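Local coordinates for hydrolase family protein (Deinococcus radiodurans R1, PDB 3CNH), which is a predicted hydrolase of the haloacid dehalogenase-like superfamily and probably acts as a phosphatase, at residues Y102-L107 with E126-F131; L107-R112 with G138-N143. One frame throughout, in Å; residues are numbered along the deposited sequence. Where two conformers were deposited one is given.

Contact 1 of 2, residues Y102-L107 with E126-F131; sequences YRMYSL and EFLLAF
M104 and S106 give the strand 103-108 two backbone hydrogen bonds to the irregular chain that leads into strand 131-133. L129 N donates to M104 O over 2.8 Å in an almost perfectly straight bond (179°), and S106 N donates to A130 O at 3.0 Å. The flanking CA-H groups add weaker contacts to the same two acceptors, L128 CA to M104 O and Y105 CA to A130 O. S106 and F131 form a parallel bridge, where the incoming chain joins the sheet.

A water bridges the two segments beside the direct bonds. It donates to Y102 O and F127 O, and accepts a weak bond from M104 N.

Among apolar side chains, M104, present as selenomethionine, stands for a methionine, whose long unbranched chain can bend toward F127. Its terminal turn (chi3 -43°) brings CE to the edge of the F127 ring, 3.7 Å from CD1, while its CB packs against L128 CD2. The Y105 ring has A130 CB in its plane at one edge, 3.9 Å from CD2; the small methyl fits beside it, and L129 CB approaches CE2 obliquely. R103 meets L129 CD1 through CB and CG. S106 is small enough to let F131 come close: OG lies 3.4 Å from F131 CD2, oblique to the ring, and is hydrogen-bonded to N108 OD1.

On its other side, strand 103-108 bonds to strand 6-9 through L7 and W9. F127 sits against L92, A95 and R96 of helix 89-98, which M104 also touches at L98, whereas Y105 lies near A154 of helix 144-154. The contact thus joins the edge strand 131-133 to its inner neighbour in the parallel sheet.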
loop_
_atom_site.group_PDB
_atom_site.type_symbol
_atom_site.label_atom_id
_atom_site.label_comp_id
_atom_site.label_asym_id
_atom_site.label_seq_id
_atom_site.Cartn_x
_atom_site.Cartn_y
_atom_site.Cartn_z
ATOM N N TYR A 102 -9.155 9.550 -15.642
ATOM C CA TYR A 102 -9.075 8.095 -15.656
ATOM C C TYR A 102 -9.686 7.479 -14.461
ATOM O O TYR A 102 -9.672 8.040 -13.354
ATOM C CB TYR A 102 -7.588 7.627 -15.735
ATOM C CG TYR A 102 -6.916 8.051 -17.013
ATOM C CD1 TYR A 102 -6.338 9.297 -17.123
ATOM C CD2 TYR A 102 -6.912 7.234 -18.128
ATOM C CE1 TYR A 102 -5.779 9.723 -18.296
ATOM C CE2 TYR A 102 -6.355 7.669 -19.314
ATOM C CZ TYR A 102 -5.788 8.908 -19.393
ATOM O OH TYR A 102 -5.228 9.398 -20.573
ATOM N N ARG A 103 -10.217 6.282 -14.686
ATOM C CA ARG A 103 -10.652 5.429 -13.579
ATOM C C ARG A 103 -9.402 4.822 -12.975
ATOM O O ARG A 103 -8.571 4.229 -13.656
ATOM C CB ARG A 103 -11.556 4.308 -14.061
ATOM C CG ARG A 103 -12.924 4.771 -14.540
ATOM C CD ARG A 103 -13.746 3.587 -14.965
ATOM N NE ARG A 103 -15.068 4.016 -15.403
ATOM C CZ ARG A 103 -16.002 3.158 -15.792
ATOM N NH1 ARG A 103 -15.747 1.868 -15.761
ATOM N NH2 ARG A 103 -17.180 3.599 -16.181
HETATM N N MSE A 104 -9.295 4.977 -11.670
HETATM C CA MSE A 104 -8.127 4.515 -10.939
HETATM C C MSE A 104 -8.521 3.847 -9.638
HETATM O O MSE A 104 -9.510 4.193 -9.001
HETATM C CB MSE A 104 -7.166 5.691 -10.703
HETATM C CG MSE A 104 -6.973 6.534 -11.942
HETATM SE SE MSE A 104 -5.463 7.766 -11.867
HETATM C CE MSE A 104 -5.763 8.370 -10.046
ATOM N N TYR A 105 -7.688 2.902 -9.238
ATOM C CA TYR A 105 -7.954 2.053 -8.075
ATOM C C TYR A 105 -6.651 1.782 -7.342
ATOM O O TYR A 105 -5.583 1.872 -7.935
ATOM C CB TYR A 105 -8.503 0.693 -8.565
ATOM C CG TYR A 105 -9.646 0.788 -9.550
ATOM C CD1 TYR A 105 -9.412 0.920 -10.900
ATOM C CD2 TYR A 105 -10.958 0.761 -9.125
ATOM C CE1 TYR A 105 -10.471 1.059 -11.798
ATOM C CE2 TYR A 105 -12.015 0.857 -9.997
ATOM C CZ TYR A 105 -11.774 1.006 -11.351
ATOM O OH TYR A 105 -12.834 1.135 -12.245
ATOM N N SER A 106 -6.737 1.505 -6.045
ATOM C CA SER A 106 -5.518 1.042 -5.347
ATOM C C SER A 106 -5.409 -0.445 -5.526
ATOM O O SER A 106 -6.406 -1.176 -5.667
ATOM C CB SER A 106 -5.465 1.382 -3.836
ATOM O OG SER A 106 -6.170 0.431 -3.049
ATOM N N LEU A 107 -4.168 -0.889 -5.449
ATOM C CA LEU A 107 -3.845 -2.329 -5.386
ATOM C C LEU A 107 -2.633 -2.369 -4.468
ATOM O O LEU A 107 -1.521 -2.035 -4.874
ATOM C CB LEU A 107 -3.568 -2.930 -6.767
ATOM C CG LEU A 107 -3.454 -4.448 -6.760
ATOM C CD1 LEU A 107 -4.826 -5.101 -6.471
ATOM C CD2 LEU A 107 -2.900 -5.036 -8.060
ATOM N N GLU A 126 -10.614 10.557 -3.106
ATOM C CA GLU A 126 -11.056 11.591 -4.016
ATOM C C GLU A 126 -10.691 11.218 -5.432
ATOM O O GLU A 126 -11.361 11.593 -6.383
ATOM C CB GLU A 126 -10.441 12.940 -3.639
ATOM C CG GLU A 126 -10.967 13.385 -2.285
ATOM C CD GLU A 126 -10.318 14.666 -1.750
ATOM O OE1 GLU A 126 -9.625 15.376 -2.519
ATOM O OE2 GLU A 126 -10.524 14.960 -0.549
ATOM N N PHE A 127 -9.649 10.403 -5.559
ATOM C CA PHE A 127 -9.146 10.050 -6.898
ATOM C C PHE A 127 -9.021 8.551 -7.180
ATOM O O PHE A 127 -8.789 8.154 -8.327
ATOM C CB PHE A 127 -7.845 10.799 -7.216
ATOM C CG PHE A 127 -6.714 10.498 -6.270
ATOM C CD1 PHE A 127 -5.850 9.463 -6.519
ATOM C CD2 PHE A 127 -6.508 11.276 -5.143
ATOM C CE1 PHE A 127 -4.802 9.193 -5.643
ATOM C CE2 PHE A 127 -5.470 11.021 -4.282
ATOM C CZ PHE A 127 -4.615 9.974 -4.528
ATOM N N LEU A 128 -9.201 7.736 -6.144
ATOM C CA LEU A 128 -9.211 6.286 -6.294
ATOM C C LEU A 128 -10.639 5.834 -5.994
ATOM O O LEU A 128 -11.195 6.108 -4.918
ATOM C CB LEU A 128 -8.194 5.574 -5.390
ATOM C CG LEU A 128 -6.744 6.032 -5.577
ATOM C CD1 LEU A 128 -5.790 5.364 -4.557
ATOM C CD2 LEU A 128 -6.316 5.829 -7.047
ATOM N N LEU A 129 -11.175 5.054 -6.927
ATOM C CA LEU A 129 -12.586 4.632 -6.928
ATOM C C LEU A 129 -12.861 3.436 -6.038
ATOM O O LEU A 129 -13.970 3.205 -5.604
ATOM C CB LEU A 129 -13.065 4.379 -8.373
ATOM C CG LEU A 129 -12.824 5.541 -9.342
ATOM C CD1 LEU A 129 -13.173 5.048 -10.718
ATOM C CD2 LEU A 129 -13.616 6.801 -8.930
ATOM N N ALA A 130 -11.832 2.641 -5.818
ATOM C CA ALA A 130 -11.926 1.480 -4.942
ATOM C C ALA A 130 -10.533 1.127 -4.493
ATOM O O ALA A 130 -9.548 1.492 -5.137
ATOM C CB ALA A 130 -12.622 0.293 -5.580
ATOM N N PHE A 131 -10.484 0.400 -3.404
ATOM C CA PHE A 131 -9.235 0.075 -2.761
ATOM C C PHE A 131 -9.086 -1.432 -2.642
ATOM O O PHE A 131 -9.635 -2.036 -1.740
ATOM C CB PHE A 131 -9.160 0.738 -1.383
ATOM C CG PHE A 131 -9.055 2.240 -1.456
ATOM C CD1 PHE A 131 -10.182 3.014 -1.637
ATOM C CD2 PHE A 131 -7.813 2.848 -1.402
ATOM C CE1 PHE A 131 -10.079 4.388 -1.741
ATOM C CE2 PHE A 131 -7.675 4.217 -1.505
ATOM C CZ PHE A 131 -8.817 5.001 -1.719
HETATM O O HOH W 1 -10.393 7.588 -10.655
#

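Contact 2 of 2, residues L107-R112 with G138-N143; sequences LNNEGR and GVMKPN. With PO4 (phosphate ion), chain D.
K141 reaches L107 because its chain, extended at chi2, turns at chi3 (-64°) and runs out again to NZ, which donates to L107 O at 3.0 Å. In N109, CG lies anti to the carbonyl carbon (chi1 -63°), and a small chi2 of -14° turns the amide toward the backbone of K141. Its two ends then bond the same residue: OD1 accepts from K141 N at 3.0 Å, in the carbonyl plane on a lone pair, and ND2 donates to K141 O at 2.9 Å. Asparagine suits this place because a short amide offers acceptor and donor together; M140 CB lies 3.5 Å from N109 OD1. A leucine in place of N109 would probably leave both K141 N and K141 O without these mates and the loop less firmly fixed.

A phosphate ion, probably from the crystallisation liquor, lies alongside. Its O1 accepts from N109 N in a nearly straight bond (2.7 Å) and from K141 NZ (3.0 Å), while G12 N also bonds the ion. Lysine supplies both the length and the charge: NZ forms salt bridges with D10 and D165 as well.

The turn after strand 103-108, next to the central strand 6-9, and the lysine from a neighbouring loop are consistent with motifs II and III of the haloacid dehalogenase fold, as in relatives, and the phosphate probably marks where a phosphoryl group would bind.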
loop_
_atom_site.group_PDB
_atom_site.type_symbol
_atom_site.label_atom_id
_atom_site.label_comp_id
_atom_site.label_asym_id
_atom_site.label_seq_id
_atom_site.Cartn_x
_atom_site.Cartn_y
_atom_site.Cartn_z
ATOM N N LEU A 107 -4.168 -0.889 -5.449
ATOM C CA LEU A 107 -3.845 -2.329 -5.386
ATOM C C LEU A 107 -2.633 -2.369 -4.468
ATOM O O LEU A 107 -1.521 -2.035 -4.874
ATOM C CB LEU A 107 -3.568 -2.930 -6.767
ATOM C CG LEU A 107 -3.454 -4.448 -6.760
ATOM C CD1 LEU A 107 -4.826 -5.101 -6.471
ATOM C CD2 LEU A 107 -2.900 -5.036 -8.060
ATOM N N ASN A 108 -2.890 -2.643 -3.198
ATOM C CA ASN A 108 -1.881 -2.395 -2.168
ATOM C C ASN A 108 -1.981 -3.298 -0.995
ATOM O O ASN A 108 -3.026 -3.912 -0.746
ATOM C CB ASN A 108 -2.004 -0.940 -1.659
ATOM C CG ASN A 108 -3.257 -0.704 -0.804
ATOM O OD1 ASN A 108 -4.393 -0.870 -1.263
ATOM N ND2 ASN A 108 -3.044 -0.289 0.454
ATOM N N ASN A 109 -0.836 -3.451 -0.350
ATOM C CA ASN A 109 -0.732 -4.261 0.874
ATOM C C ASN A 109 -0.719 -3.383 2.114
ATOM O O ASN A 109 0.157 -2.542 2.297
ATOM C CB ASN A 109 0.560 -5.071 0.889
ATOM C CG ASN A 109 0.654 -6.106 -0.244
ATOM O OD1 ASN A 109 -0.346 -6.425 -0.926
ATOM N ND2 ASN A 109 1.870 -6.699 -0.397
ATOM N N GLU A 110 -1.660 -3.649 3.009
ATOM C CA GLU A 110 -1.776 -2.850 4.220
ATOM C C GLU A 110 -2.824 -3.418 5.131
ATOM O O GLU A 110 -3.847 -3.909 4.676
ATOM C CB GLU A 110 -2.214 -1.425 3.905
ATOM C CG GLU A 110 -1.890 -0.394 4.997
ATOM C CD GLU A 110 -0.395 -0.112 5.067
ATOM O OE1 GLU A 110 0.124 0.494 4.124
ATOM O OE2 GLU A 110 0.256 -0.506 6.058
ATOM N N GLY A 111 -2.507 -3.421 6.425
ATOM C CA GLY A 111 -3.493 -3.756 7.428
ATOM C C GLY A 111 -4.672 -2.793 7.336
ATOM O O GLY A 111 -4.549 -1.645 6.916
ATOM N N ARG A 112 -5.822 -3.270 7.782
ATOM C CA ARG A 112 -7.069 -2.497 7.664
ATOM C C ARG A 112 -7.035 -1.138 8.356
ATOM O O ARG A 112 -7.419 -0.122 7.780
ATOM C CB ARG A 112 -8.254 -3.314 8.213
ATOM C CG ARG A 112 -9.610 -2.622 8.142
ATOM C CD ARG A 112 -10.641 -3.472 8.906
ATOM N NE ARG A 112 -11.878 -2.764 9.232
ATOM C CZ ARG A 112 -12.838 -2.454 8.366
ATOM N NH1 ARG A 112 -12.703 -2.713 7.074
ATOM N NH2 ARG A 112 -13.929 -1.827 8.790
ATOM N N GLY A 138 -7.703 -10.674 1.281
ATOM C CA GLY A 138 -7.107 -11.939 1.752
ATOM C C GLY A 138 -5.992 -12.533 0.905
ATOM O O GLY A 138 -5.585 -13.681 1.102
ATOM N N VAL A 139 -5.488 -11.720 -0.000
ATOM C CA VAL A 139 -4.302 -12.036 -0.837
ATOM C C VAL A 139 -3.482 -10.758 -0.905
ATOM O O VAL A 139 -3.998 -9.677 -0.650
ATOM C CB VAL A 139 -4.618 -12.596 -2.269
ATOM C CG1 VAL A 139 -5.057 -14.073 -2.177
ATOM C CG2 VAL A 139 -5.673 -11.750 -2.906
HETATM N N MSE A 140 -2.204 -10.897 -1.223
HETATM C CA MSE A 140 -1.272 -9.766 -1.229
HETATM C C MSE A 140 -0.350 -9.798 -2.446
HETATM O O MSE A 140 -0.041 -10.848 -2.990
HETATM C CB MSE A 140 -0.408 -9.774 0.053
HETATM C CG MSE A 140 0.557 -10.884 0.020
HETATM SE SE MSE A 140 1.799 -10.829 1.560
HETATM C CE MSE A 140 0.640 -11.262 2.695
ATOM N N LYS A 141 0.045 -8.621 -2.902
ATOM C CA LYS A 141 1.109 -8.542 -3.878
ATOM C C LYS A 141 2.292 -9.228 -3.203
ATOM O O LYS A 141 2.468 -9.090 -1.990
ATOM C CB LYS A 141 1.453 -7.080 -4.183
ATOM C CG LYS A 141 0.367 -6.310 -4.846
ATOM C CD LYS A 141 0.815 -4.864 -5.167
ATOM C CE LYS A 141 1.106 -4.096 -3.948
ATOM N NZ LYS A 141 1.315 -2.642 -4.159
ATOM N N PRO A 142 3.171 -9.868 -3.969
ATOM C CA PRO A 142 3.259 -9.948 -5.422
ATOM C C PRO A 142 2.578 -11.180 -6.018
ATOM O O PRO A 142 2.907 -11.620 -7.115
ATOM C CB PRO A 142 4.776 -10.068 -5.637
ATOM C CG PRO A 142 5.197 -10.924 -4.523
ATOM C CD PRO A 142 4.353 -10.473 -3.333
ATOM N N ASN A 143 1.667 -11.759 -5.259
ATOM C CA ASN A 143 0.914 -12.944 -5.735
ATOM C C ASN A 143 0.220 -12.648 -7.058
ATOM O O ASN A 143 -0.527 -11.668 -7.167
ATOM C CB ASN A 143 -0.118 -13.369 -4.701
ATOM C CG ASN A 143 -0.758 -14.715 -5.004
ATOM O OD1 ASN A 143 -0.701 -15.228 -6.132
ATOM N ND2 ASN A 143 -1.416 -15.282 -3.997
HETATM P P PO4 D . 1.789 -0.952 -0.407
HETATM O O1 PO4 D . 1.371 -2.103 -1.200
HETATM O O2 PO4 D . 3.158 -0.462 -0.894
HETATM O O3 PO4 D . 0.758 0.176 -0.244
HETATM O O4 PO4 D . 2.120 -1.346 1.033
#

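How the contacts relate
Contacts 1 and 2 use successive parts of strand 103-108 and share L107, with their centres 15 Å apart. Their segments alternate along the chain: the strand leaves contact 1, turns through contact 2, continues as helix 112-122, returns at 126-131, and reaches 138-143 by way of strand 131-133. The centre of contact 1 is about 13 Å, and that of contact 2 about 7 Å, from the centre of the chain. The S106 side chain is about 11 Å from the sodium ion and that of K141 about 5 Å; D10, G12 and D166 bind it. Sheet pairing on the strand is followed, just past its end, by the site that holds the phosphate and sodium.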